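Local structure of malonyl CoA-acyl carrier protein transacylase (Synechocystis sp. PCC 6803 substr. Kazusa, 4RR5) at residues A[109-113]-A[198-203]; A[122-126]-A[161-167]; A[244-249]-A[271-276]. The protein catalyses the transfer of the malonyl group from malonyl-CoA to holo-acyl carrier protein, a step of fatty acid biosynthesis. All coordinates share one frame; numbering follows the deposited sequence.

How the contacts relate
The three contacts lie apart in one acyl transferase domain, and none touches another. Contact 1 reaches the active site directly: the R113 side chain comes within about 3 Å of that of S88 and about 4 Å of that of H188, the residues assigned as catalytic by similarity, and it binds an acetate there. Contact 2 lies in sequence between the two segments of contact 1, its strand 124-129 following helix 103-119; the centres of contacts 1 and 2 are 24 Å apart. The M125 side chain lies about 5 Å from that of H188. Contact 3, centred 29 Å from contact 1, has W244 about 8 Å from S88, side chain to side chain.

Contact 1. Residues A[109-113]-A[198-203]; sequences LVKQR and SFAQTL. With ACT (acetate ion), chain B.
F199 of helix 193-204 plugs into helix 103-119 between L109, Q112 and R113, in a nearly antiparallel helix pair (169° between the local axes, 10.8 Å apart) beside the probable active site of this FabD-family enzyme. The apolar contacts centre on the F199 ring, which points across the interface because CG stands anti to the backbone N (chi1 173°). R113 CB sits over one ring face, 4.2 Å from the centroid of F199, a CH-pi contact. Q112 CG approaches the ring obliquely, 3.8 Å from F199 CD1. L109 CD2 meets L203 CD2 at 3.7 Å, the two leucines crossing at about a right angle. Y92 and M238 also pack on F199.

The polar contact across the pair belongs to Q112, whose extended chain meets T202 coming from the opposite direction: Q112 NE2 donates to T202 OG1 at 3.0 Å, with the acceptor close to the amide plane.

R113 uses its aliphatic base against F199 while its guanidinium leads away toward S88, the probable nucleophile; Q237, Q60 and S88 accept hydrogen bonds from it. The acetate, probably from the crystallisation liquor and also bonded to S88 OG, lies at the guanidinium edge, R113 NH1 donating to acetate O at 3.1 Å and 157°.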
# COMPACT_ATOMS: atom_id res chain seq x y z
N LEU A 109 -8.37 4.09 -11.44
CA LEU A 109 -7.47 4.96 -10.69
C LEU A 109 -6.09 4.34 -10.50
O LEU A 109 -5.07 4.99 -10.74
CB LEU A 109 -8.07 5.32 -9.32
CG LEU A 109 -9.30 6.21 -9.43
CD1 LEU A 109 -10.00 6.32 -8.10
CD2 LEU A 109 -8.86 7.58 -9.93
N VAL A 110 -6.06 3.09 -10.06
CA VAL A 110 -4.81 2.41 -9.82
C VAL A 110 -4.00 2.30 -11.10
O VAL A 110 -2.78 2.52 -11.12
CB VAL A 110 -5.06 1.04 -9.23
CG1 VAL A 110 -3.82 0.16 -9.33
CG2 VAL A 110 -5.52 1.19 -7.78
N LYS A 111 -4.69 1.99 -12.19
CA LYS A 111 -4.05 1.85 -13.49
C LYS A 111 -3.35 3.14 -13.89
O LYS A 111 -2.20 3.12 -14.33
CB LYS A 111 -5.08 1.46 -14.54
CG LYS A 111 -4.59 1.28 -15.95
CD LYS A 111 -5.79 0.84 -16.79
CE LYS A 111 -5.41 0.47 -18.21
NZ LYS A 111 -5.02 1.68 -18.96
N GLN A 112 -4.04 4.25 -13.72
CA GLN A 112 -3.46 5.54 -14.07
C GLN A 112 -2.35 5.89 -13.10
O GLN A 112 -1.27 6.30 -13.53
CB GLN A 112 -4.52 6.64 -14.08
CG GLN A 112 -3.96 8.01 -14.44
CD GLN A 112 -5.05 9.06 -14.62
OE1 GLN A 112 -6.23 8.72 -14.75
NE2 GLN A 112 -4.66 10.34 -14.62
N ARG A 113 -2.61 5.69 -11.81
CA ARG A 113 -1.63 6.00 -10.78
C ARG A 113 -0.30 5.32 -11.05
O ARG A 113 0.76 5.96 -10.97
CB ARG A 113 -2.15 5.57 -9.41
CG ARG A 113 -1.23 5.91 -8.27
CD ARG A 113 -1.48 4.97 -7.11
NE ARG A 113 -1.03 5.51 -5.83
CZ ARG A 113 -0.13 4.92 -5.05
NH1 ARG A 113 0.41 3.77 -5.41
NH2 ARG A 113 0.21 5.47 -3.90
N SER A 198 -1.12 15.95 -12.41
CA SER A 198 -2.06 15.59 -13.48
C SER A 198 -3.06 14.50 -13.04
O SER A 198 -4.25 14.55 -13.38
CB SER A 198 -1.31 15.12 -14.72
OG SER A 198 -2.21 15.06 -15.83
N PHE A 199 -2.56 13.53 -12.28
CA PHE A 199 -3.38 12.46 -11.71
C PHE A 199 -4.40 13.02 -10.72
O PHE A 199 -5.52 12.52 -10.63
CB PHE A 199 -2.47 11.42 -11.04
CG PHE A 199 -3.20 10.35 -10.28
CD1 PHE A 199 -4.08 9.48 -10.92
CD2 PHE A 199 -3.00 10.20 -8.91
CE1 PHE A 199 -4.76 8.49 -10.21
CE2 PHE A 199 -3.66 9.21 -8.20
CZ PHE A 199 -4.55 8.35 -8.85
N ALA A 200 -4.01 14.07 -9.99
CA ALA A 200 -4.90 14.75 -9.05
C ALA A 200 -6.10 15.39 -9.74
O ALA A 200 -7.20 15.38 -9.20
CB ALA A 200 -4.14 15.81 -8.26
N GLN A 201 -5.86 15.97 -10.91
CA GLN A 201 -6.95 16.47 -11.75
C GLN A 201 -7.96 15.34 -11.98
O GLN A 201 -9.16 15.51 -11.75
CB GLN A 201 -6.41 17.02 -13.08
CG GLN A 201 -6.10 18.54 -13.05
CD GLN A 201 -5.09 19.00 -14.12
OE1 GLN A 201 -4.88 18.34 -15.13
NE2 GLN A 201 -4.46 20.15 -13.87
N THR A 202 -7.48 14.17 -12.39
CA THR A 202 -8.32 12.98 -12.53
C THR A 202 -9.05 12.59 -11.23
O THR A 202 -10.26 12.28 -11.24
CB THR A 202 -7.48 11.77 -13.01
OG1 THR A 202 -7.18 11.92 -14.41
CG2 THR A 202 -8.22 10.45 -12.77
N LEU A 203 -8.32 12.62 -10.12
CA LEU A 203 -8.89 12.18 -8.84
C LEU A 203 -10.01 13.09 -8.34
O LEU A 203 -11.04 12.59 -7.89
CB LEU A 203 -7.80 12.09 -7.78
CG LEU A 203 -7.34 10.68 -7.38
CD1 LEU A 203 -6.28 10.72 -6.27
CD2 LEU A 203 -8.52 9.83 -6.95
C ACT B . 4.27 2.77 -4.44
O ACT B . 3.03 2.65 -4.20
OXT ACT B . 4.71 2.20 -5.46
CH3 ACT B . 5.20 3.56 -3.55

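Contact 2. Residues A[122-126]-A[161-167]; sequences GGMMA and GTVAGVE
The ferredoxin-like small subdomain of FabD enzymes is closed here by an antiparallel bridge between M124, at the start of strand 124-129, and G161, at the end of strand 156-161; helix 163-171 then turns back over the sheet. M124 and G161 form a hydrogen-bonded pair: M124 N donates to G161 O at 2.8 Å and G161 N to M124 O at 2.9 Å. G123 fits close by, since a side chain there would run into G161 O.

The helix starts at T162, the N-cap, whose OG1 accepts from G165 N at 3.0 Å. The local axis of the helix runs almost parallel to the strand, 13° between them. M124 reaches along this helix with an extended chain, CG anti to the backbone N (chi1 178°). Its CB meets V163 CG2 at 3.9 Å, and its methyl, CE, ends against V166 CG1 at 3.7 Å, with E167 OE1 of the bent glutamate near the same methyl. V166 CG1 also touches A126 CB at 3.6 Å, while I159 and V146 pack on V166 from the sheet. Were M124 an alanine, a gap is likely to open between strand and helix, V166 CG1 keeping A126 CB but losing the M124 methyl.

Hydrogen bonds between backbone groups thus set the pairing of M124 with G161, whereas apolar contact of M124, V163, V166 and A126 holds helix and strand together.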
# COMPACT_ATOMS: atom_id res chain seq x y z
N GLY A 122 13.76 8.29 -12.73
CA GLY A 122 14.90 9.16 -12.53
C GLY A 122 15.57 8.89 -11.20
O GLY A 122 16.76 8.58 -11.16
N GLY A 123 14.82 9.00 -10.10
CA GLY A 123 15.39 8.88 -8.77
C GLY A 123 15.31 7.49 -8.17
O GLY A 123 15.18 6.50 -8.90
N MET A 124 15.34 7.42 -6.84
CA MET A 124 15.59 6.17 -6.13
C MET A 124 15.09 6.15 -4.68
O MET A 124 15.00 7.19 -4.02
CB MET A 124 17.10 5.91 -6.17
CG MET A 124 17.59 4.69 -5.45
SD MET A 124 19.32 4.91 -5.02
CE MET A 124 19.43 3.80 -3.61
N MET A 125 14.74 4.97 -4.18
CA MET A 125 14.38 4.79 -2.77
C MET A 125 15.17 3.65 -2.12
O MET A 125 15.48 2.65 -2.78
CB MET A 125 12.89 4.52 -2.62
CG MET A 125 11.99 5.38 -3.50
SD MET A 125 10.30 4.79 -3.43
CE MET A 125 9.80 5.39 -1.81
N ALA A 126 15.47 3.80 -0.83
CA ALA A 126 16.13 2.75 -0.06
C ALA A 126 15.46 2.54 1.29
O ALA A 126 14.92 3.47 1.87
CB ALA A 126 17.61 3.07 0.15
N GLY A 161 14.47 9.85 -2.92
CA GLY A 161 15.08 11.02 -3.52
C GLY A 161 16.04 10.73 -4.65
O GLY A 161 15.93 9.71 -5.34
N THR A 162 16.99 11.65 -4.84
CA THR A 162 17.98 11.52 -5.91
C THR A 162 18.85 10.29 -5.65
O THR A 162 19.03 9.89 -4.50
CB THR A 162 18.86 12.79 -6.03
OG1 THR A 162 19.65 12.95 -4.84
CG2 THR A 162 18.00 14.02 -6.24
N VAL A 163 19.36 9.69 -6.73
CA VAL A 163 20.24 8.53 -6.60
C VAL A 163 21.46 8.86 -5.75
O VAL A 163 21.75 8.16 -4.76
CB VAL A 163 20.72 8.01 -7.97
CG1 VAL A 163 21.77 6.91 -7.78
CG2 VAL A 163 19.54 7.50 -8.80
N ALA A 164 22.15 9.93 -6.13
CA ALA A 164 23.31 10.42 -5.39
C ALA A 164 23.01 10.62 -3.90
O ALA A 164 23.73 10.10 -3.05
CB ALA A 164 23.81 11.71 -6.01
N GLY A 165 21.93 11.35 -3.60
CA GLY A 165 21.55 11.65 -2.23
C GLY A 165 21.21 10.45 -1.35
O GLY A 165 21.55 10.43 -0.15
N VAL A 166 20.51 9.47 -1.92
CA VAL A 166 20.08 8.31 -1.14
C VAL A 166 21.27 7.40 -0.86
O VAL A 166 21.39 6.85 0.24
CB VAL A 166 18.98 7.51 -1.86
CG1 VAL A 166 18.60 6.29 -1.04
CG2 VAL A 166 17.75 8.39 -2.07
N GLU A 167 22.14 7.24 -1.85
CA GLU A 167 23.40 6.52 -1.66
C GLU A 167 24.27 7.14 -0.55
O GLU A 167 25.00 6.43 0.16
CB GLU A 167 24.18 6.47 -2.98
CG GLU A 167 23.51 5.63 -4.06
CD GLU A 167 23.68 4.14 -3.84
OE1 GLU A 167 23.19 3.35 -4.68
OE2 GLU A 167 24.29 3.74 -2.82

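Contact 3. Residues A[244-249]-A[271-276]; sequences WRETMV and LCKRTC
M248 reaches across to the end of helix 267-273 with its sulfur and methyl. SD lies 3.5 Å from C272 CA and 3.9 Å from C272 CB, and the bend at its last torsion (chi3 -66°) turns CE away toward T275, which it meets from the side: M248 CE is 3.6 Å from T275 OG1 and packs against CB and CG2 of the same threonine. Nearer the start of helix 244-254, W244 CD1 approaches L271 CD1 obliquely at 4.0 Å. At the other end of the contact C276 SG lies beside the backbone of M248 and V249, 3.9 Å from V249 CA, while V249 CG2 touches T275 CG2.

The chain leaves the helix at R274, within a beta-alpha-beta crossover: helix 244-254 leads into strand 258-262 of the parallel sheet, and helix 267-273 connects that strand to its neighbour 280-284. C272 O holds this exit turn, accepting from C276 N at 2.9 Å and from T275 N at 3.2 Å. The turn places T275 and C276 beside M248.

Farther out, Y259 of strand 258-262 packs on both M248 and C272, and its OH accepts from W244 NE1. T247 CG2 sits over one face of the W244 ring, 4.0 Å above its plane, and the indole also meets the H87 ring. R245, whose carbonyl O faces T275 CG2, carries its guanidinium away to a salt bridge with D151.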
# COMPACT_ATOMS: atom_id res chain seq x y z
N TRP A 244 2.93 4.64 8.35
CA TRP A 244 2.35 3.35 8.68
C TRP A 244 2.55 3.02 10.15
O TRP A 244 1.64 2.48 10.79
CB TRP A 244 2.91 2.23 7.81
CG TRP A 244 2.08 1.01 7.97
CD1 TRP A 244 2.39 -0.10 8.70
CD2 TRP A 244 0.78 0.79 7.43
NE1 TRP A 244 1.35 -1.00 8.64
CE2 TRP A 244 0.35 -0.48 7.87
CE3 TRP A 244 -0.07 1.55 6.61
CZ2 TRP A 244 -0.89 -1.02 7.51
CZ3 TRP A 244 -1.30 1.02 6.27
CH2 TRP A 244 -1.70 -0.25 6.72
N ARG A 245 3.71 3.36 10.69
CA ARG A 245 3.95 3.19 12.13
C ARG A 245 2.80 3.78 12.94
O ARG A 245 2.18 3.10 13.75
CB ARG A 245 5.28 3.84 12.54
CG ARG A 245 5.55 3.79 14.06
CD ARG A 245 6.85 4.53 14.47
NE ARG A 245 6.91 5.93 14.05
CZ ARG A 245 6.32 6.95 14.67
NH1 ARG A 245 5.58 6.74 15.76
NH2 ARG A 245 6.45 8.18 14.21
N GLU A 246 2.50 5.05 12.68
CA GLU A 246 1.41 5.76 13.36
C GLU A 246 0.07 5.14 13.04
O GLU A 246 -0.89 5.29 13.80
CB GLU A 246 1.40 7.24 12.97
CG GLU A 246 2.57 8.06 13.50
CD GLU A 246 2.61 9.45 12.89
OE1 GLU A 246 3.17 9.61 11.79
OE2 GLU A 246 2.06 10.40 13.50
N THR A 247 -0.02 4.47 11.91
CA THR A 247 -1.29 3.86 11.54
C THR A 247 -1.59 2.73 12.52
O THR A 247 -2.71 2.64 13.06
CB THR A 247 -1.26 3.35 10.10
OG1 THR A 247 -1.17 4.47 9.22
CG2 THR A 247 -2.53 2.59 9.80
N MET A 248 -0.58 1.92 12.78
CA MET A 248 -0.70 0.78 13.68
C MET A 248 -0.96 1.19 15.13
O MET A 248 -1.79 0.59 15.83
CB MET A 248 0.55 -0.09 13.58
CG MET A 248 0.67 -0.75 12.23
SD MET A 248 2.16 -1.71 12.01
CE MET A 248 3.39 -0.40 12.07
N VAL A 249 -0.26 2.22 15.59
CA VAL A 249 -0.46 2.74 16.94
C VAL A 249 -1.87 3.27 17.12
O VAL A 249 -2.50 3.02 18.15
CB VAL A 249 0.55 3.87 17.27
CG1 VAL A 249 0.35 4.34 18.70
CG2 VAL A 249 1.97 3.40 17.05
N LEU A 271 5.69 -5.87 10.27
CA LEU A 271 5.82 -4.53 10.84
C LEU A 271 5.07 -4.45 12.16
O LEU A 271 5.61 -3.96 13.16
CB LEU A 271 5.32 -3.46 9.87
CG LEU A 271 6.20 -3.24 8.64
CD1 LEU A 271 5.56 -2.28 7.67
CD2 LEU A 271 7.55 -2.72 9.08
N CYS A 272 3.83 -4.93 12.18
CA CYS A 272 3.01 -4.84 13.38
C CYS A 272 3.60 -5.58 14.59
O CYS A 272 3.36 -5.20 15.74
CB CYS A 272 1.61 -5.38 13.12
SG CYS A 272 0.43 -4.75 14.32
N LYS A 273 4.37 -6.64 14.32
CA LYS A 273 5.01 -7.40 15.37
C LYS A 273 5.82 -6.47 16.25
O LYS A 273 5.59 -6.38 17.46
CB LYS A 273 5.92 -8.49 14.78
CG LYS A 273 5.18 -9.74 14.34
CD LYS A 273 6.16 -10.85 13.99
CE LYS A 273 5.43 -12.08 13.46
NZ LYS A 273 6.36 -13.22 13.29
N ARG A 274 6.74 -5.76 15.62
CA ARG A 274 7.67 -4.89 16.32
C ARG A 274 7.13 -3.47 16.52
O ARG A 274 7.92 -2.53 16.63
CB ARG A 274 8.99 -4.84 15.56
CG ARG A 274 9.56 -6.23 15.28
CD ARG A 274 10.70 -6.22 14.27
NE ARG A 274 11.21 -7.58 14.10
CZ ARG A 274 12.26 -8.07 14.74
NH1 ARG A 274 12.93 -7.31 15.60
NH2 ARG A 274 12.64 -9.33 14.53
N THR A 275 5.81 -3.31 16.57
CA THR A 275 5.21 -1.99 16.82
C THR A 275 4.05 -2.05 17.80
O THR A 275 4.00 -1.26 18.75
CB THR A 275 4.70 -1.34 15.52
OG1 THR A 275 5.82 -1.01 14.68
CG2 THR A 275 3.90 -0.07 15.83
N CYS A 276 3.11 -2.95 17.56
CA CYS A 276 2.04 -3.23 18.51
C CYS A 276 1.91 -4.74 18.69
O CYS A 276 1.02 -5.36 18.11
CB CYS A 276 0.71 -2.63 18.06
SG CYS A 276 0.82 -0.87 17.77